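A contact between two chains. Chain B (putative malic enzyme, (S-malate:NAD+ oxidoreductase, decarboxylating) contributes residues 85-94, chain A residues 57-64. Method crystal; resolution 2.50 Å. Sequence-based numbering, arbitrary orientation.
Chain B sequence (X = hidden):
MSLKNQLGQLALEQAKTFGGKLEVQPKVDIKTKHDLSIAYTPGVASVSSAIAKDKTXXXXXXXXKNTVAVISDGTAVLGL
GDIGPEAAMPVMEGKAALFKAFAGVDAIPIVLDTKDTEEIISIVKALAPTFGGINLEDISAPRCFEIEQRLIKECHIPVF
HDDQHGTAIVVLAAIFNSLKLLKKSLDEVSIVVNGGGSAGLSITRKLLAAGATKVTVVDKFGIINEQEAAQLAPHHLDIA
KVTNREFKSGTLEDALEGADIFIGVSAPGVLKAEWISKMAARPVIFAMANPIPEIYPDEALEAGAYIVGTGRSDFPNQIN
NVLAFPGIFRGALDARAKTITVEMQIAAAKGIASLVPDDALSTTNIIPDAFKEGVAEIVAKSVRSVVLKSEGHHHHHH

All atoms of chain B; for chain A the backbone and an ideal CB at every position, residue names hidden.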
# COMPACT_ATOMS: atom_id res chain seq x y z
N PRO B 85 -7.60 -12.88 -2.96
CA PRO B 85 -7.05 -11.52 -3.07
C PRO B 85 -6.66 -11.03 -4.48
O PRO B 85 -7.02 -9.93 -4.87
CB PRO B 85 -5.86 -11.54 -2.11
CG PRO B 85 -5.38 -12.97 -2.20
CD PRO B 85 -6.70 -13.74 -2.16
N GLU B 86 -5.92 -11.83 -5.24
CA GLU B 86 -5.52 -11.38 -6.58
C GLU B 86 -6.71 -10.97 -7.44
O GLU B 86 -6.69 -9.92 -8.08
CB GLU B 86 -4.70 -12.45 -7.32
CG GLU B 86 -3.29 -12.65 -6.79
CD GLU B 86 -3.20 -13.75 -5.73
OE1 GLU B 86 -4.25 -14.10 -5.12
OE2 GLU B 86 -2.07 -14.25 -5.50
N ALA B 87 -7.75 -11.79 -7.45
CA ALA B 87 -8.93 -11.49 -8.26
C ALA B 87 -9.75 -10.35 -7.67
O ALA B 87 -10.58 -9.76 -8.36
CB ALA B 87 -9.78 -12.74 -8.44
N ALA B 88 -9.51 -10.05 -6.41
CA ALA B 88 -10.22 -8.95 -5.76
C ALA B 88 -9.55 -7.62 -6.11
O ALA B 88 -10.20 -6.58 -6.13
CB ALA B 88 -10.21 -9.15 -4.24
N MET B 89 -8.26 -7.68 -6.41
CA MET B 89 -7.45 -6.51 -6.72
C MET B 89 -8.04 -5.58 -7.79
O MET B 89 -7.96 -4.35 -7.67
CB MET B 89 -6.03 -6.95 -7.12
CG MET B 89 -4.99 -5.86 -7.05
SD MET B 89 -4.67 -5.19 -5.41
CE MET B 89 -3.37 -4.17 -5.78
N PRO B 90 -8.64 -6.14 -8.86
CA PRO B 90 -9.22 -5.26 -9.88
C PRO B 90 -10.32 -4.37 -9.28
O PRO B 90 -10.42 -3.19 -9.60
CB PRO B 90 -9.76 -6.23 -10.91
CG PRO B 90 -8.82 -7.39 -10.80
CD PRO B 90 -8.69 -7.55 -9.30
N VAL B 91 -11.15 -4.96 -8.41
CA VAL B 91 -12.23 -4.21 -7.78
C VAL B 91 -11.70 -3.16 -6.82
O VAL B 91 -12.24 -2.06 -6.75
CB VAL B 91 -13.20 -5.13 -7.01
CG1 VAL B 91 -14.06 -4.32 -6.07
CG2 VAL B 91 -14.08 -5.89 -7.99
N MET B 92 -10.65 -3.48 -6.09
CA MET B 92 -10.08 -2.49 -5.17
C MET B 92 -9.38 -1.37 -5.95
O MET B 92 -9.35 -0.22 -5.52
CB MET B 92 -9.12 -3.17 -4.18
CG MET B 92 -9.74 -4.32 -3.41
SD MET B 92 -11.42 -4.02 -2.74
CE MET B 92 -12.24 -5.27 -3.54
N GLU B 93 -8.82 -1.69 -7.12
CA GLU B 93 -8.16 -0.66 -7.90
C GLU B 93 -9.21 0.33 -8.39
O GLU B 93 -8.96 1.54 -8.43
CB GLU B 93 -7.40 -1.27 -9.08
CG GLU B 93 -6.22 -2.14 -8.67
CD GLU B 93 -5.32 -2.56 -9.83
OE1 GLU B 93 -4.77 -3.67 -9.77
OE2 GLU B 93 -5.15 -1.80 -10.80
N GLY B 94 -10.39 -0.17 -8.75
CA GLY B 94 -11.46 0.69 -9.25
C GLY B 94 -12.06 1.57 -8.16
O GLY B 94 -12.37 2.75 -8.38
N UNK A 57 -2.89 -14.29 -14.33
CA UNK A 57 -3.37 -13.11 -14.99
C UNK A 57 -3.21 -11.87 -14.11
O UNK A 57 -3.28 -10.73 -14.60
CB UNK A 57 -4.83 -13.30 -15.39
N UNK A 58 -2.98 -12.07 -12.81
CA UNK A 58 -2.80 -10.95 -11.91
C UNK A 58 -1.71 -10.02 -12.42
O UNK A 58 -1.80 -8.81 -12.24
CB UNK A 58 -2.46 -11.44 -10.50
N UNK A 59 -0.69 -10.58 -13.07
CA UNK A 59 0.42 -9.78 -13.59
C UNK A 59 0.09 -8.98 -14.84
O UNK A 59 0.79 -8.04 -15.16
CB UNK A 59 1.61 -10.70 -13.89
N UNK A 60 -0.98 -9.34 -15.54
CA UNK A 60 -1.35 -8.63 -16.75
C UNK A 60 -2.48 -7.63 -16.53
O UNK A 60 -2.52 -6.59 -17.17
CB UNK A 60 -1.75 -9.63 -17.83
N UNK A 61 -3.39 -7.96 -15.62
CA UNK A 61 -4.57 -7.14 -15.37
C UNK A 61 -4.62 -6.28 -14.10
O UNK A 61 -5.59 -5.57 -13.89
CB UNK A 61 -5.78 -8.07 -15.35
N UNK A 62 -3.60 -6.34 -13.25
CA UNK A 62 -3.62 -5.53 -12.03
C UNK A 62 -2.32 -4.77 -11.89
O UNK A 62 -1.38 -4.99 -12.65
CB UNK A 62 -3.86 -6.40 -10.80
N UNK A 63 -2.25 -3.87 -10.92
CA UNK A 63 -1.03 -3.10 -10.74
C UNK A 63 0.09 -3.91 -10.12
O UNK A 63 1.18 -3.41 -9.94
CB UNK A 63 -1.31 -1.87 -9.87
N UNK A 64 -0.18 -5.16 -9.79
CA UNK A 64 0.86 -6.02 -9.23
C UNK A 64 2.03 -6.08 -10.23
O UNK A 64 3.18 -6.35 -9.87
CB UNK A 64 0.32 -7.42 -8.93

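Position 57 has an ideal CB with nothing of chain B within 5.5 Å, so the chain B stretch offers no criterion for choosing a side chain. The deposited A:Leu57 makes no contact with the chain B stretch.

At position 58 CA-to-CB points toward chain B, and the ideal CB already lies 4.0 Å from CG of B:Glu86. With van der Waals distance reached at the first side-chain carbon, a small residue suits well; a longer one is not excluded by the ideal CB alone. The deposited residue is A:Ala58, whose CB packs on CG of B:Glu86 at 4.0 Å.

Positions 59, 60 and 61 continue the helix, and none has an ideal CB within 5.5 Å of chain B, so polar and apolar residues are equally admissible on this evidence. They are A:Tyr59, A:Asp60 and A:Leu61; the last, with CA-to-CB sideways, makes no contact with the chain B stretch.

Position 62 is the most constrained. Its phi/psi of -130/172 leaves the helical region, and CA-to-CB points toward chain B. The ideal CB sits 3.1 Å from OE1 of B:Glu93, which is tight, 4.0 Å from CG of B:Met89 and 5.1 Å from CG of B:Pro90. A compact side chain is favoured, such as alanine, serine, threonine or valine. The deposited A:Thr62 (chi1 79°, p) sets its CG2 4.0 Å from CG of B:Pro90, while its CB lies 3.9 Å from CG of B:Met89. Its OG1 turns back to its own chain, donating to O of A:Ala58 at 2.7 Å and accepting from the backbone N of position 64 at 3.1 Å, thereby bracing the turn.

At position 63 the visible backbone supplies the main polar link: N lies 2.8 Å from OE1 of B:Glu93, with an N-H...acceptor angle of 159°, a well-directed hydrogen bond open to any residue except proline. CA-to-CB runs sideways, and the ideal CB is 3.9 Å from that same OE1 and 5.1 Å from CE of B:Met89. Small residues, polar or apolar, would fit, and a hydroxyl could add a contact to the carboxylate. A:Thr63 (chi1 55°, p) does so weakly, OG1 donating to OE1 of B:Glu93 at 3.5 Å; OG1 also meets CE of B:Met89 at 3.8 Å.

Position 64 points sideways, with no atom of chain B within 5.5 Å of its ideal CB, so a long side chain has room to extend. The deposited A:Lys64 is extended through chi3, and its NZ is hydrogen-bonded elsewhere in the structure.

Chain A, residues 57-64: LAYDLTTK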
# COMPACT_ATOMS: atom_id res chain seq x y z
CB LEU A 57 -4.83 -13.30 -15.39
CG LEU A 57 -5.10 -14.45 -16.37
CD1 LEU A 57 -6.53 -14.36 -16.86
CD2 LEU A 57 -4.14 -14.36 -17.55
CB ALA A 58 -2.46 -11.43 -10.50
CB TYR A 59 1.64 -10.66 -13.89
CG TYR A 59 2.57 -10.83 -12.71
CD1 TYR A 59 2.57 -12.01 -11.94
CD2 TYR A 59 3.44 -9.81 -12.33
CE1 TYR A 59 3.41 -12.15 -10.84
CE2 TYR A 59 4.27 -9.94 -11.25
CZ TYR A 59 4.26 -11.12 -10.50
OH TYR A 59 5.09 -11.22 -9.42
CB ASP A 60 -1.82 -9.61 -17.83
CG ASP A 60 -0.86 -10.75 -18.02
OD1 ASP A 60 -0.50 -11.02 -19.18
OD2 ASP A 60 -0.49 -11.39 -17.02
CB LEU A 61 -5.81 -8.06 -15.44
CG LEU A 61 -5.86 -9.00 -16.66
CD1 LEU A 61 -6.98 -10.01 -16.50
CD2 LEU A 61 -6.03 -8.22 -17.94
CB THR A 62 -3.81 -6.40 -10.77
OG1 THR A 62 -2.57 -7.01 -10.41
CG2 THR A 62 -4.85 -7.48 -11.02
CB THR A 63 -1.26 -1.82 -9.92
OG1 THR A 63 -1.88 -2.14 -8.66
CG2 THR A 63 -2.11 -0.86 -10.69
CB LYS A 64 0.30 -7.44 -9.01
CG LYS A 64 1.29 -8.43 -8.41
CD LYS A 64 0.72 -9.84 -8.42
CE LYS A 64 1.64 -10.83 -7.72
NZ LYS A 64 1.77 -10.56 -6.26
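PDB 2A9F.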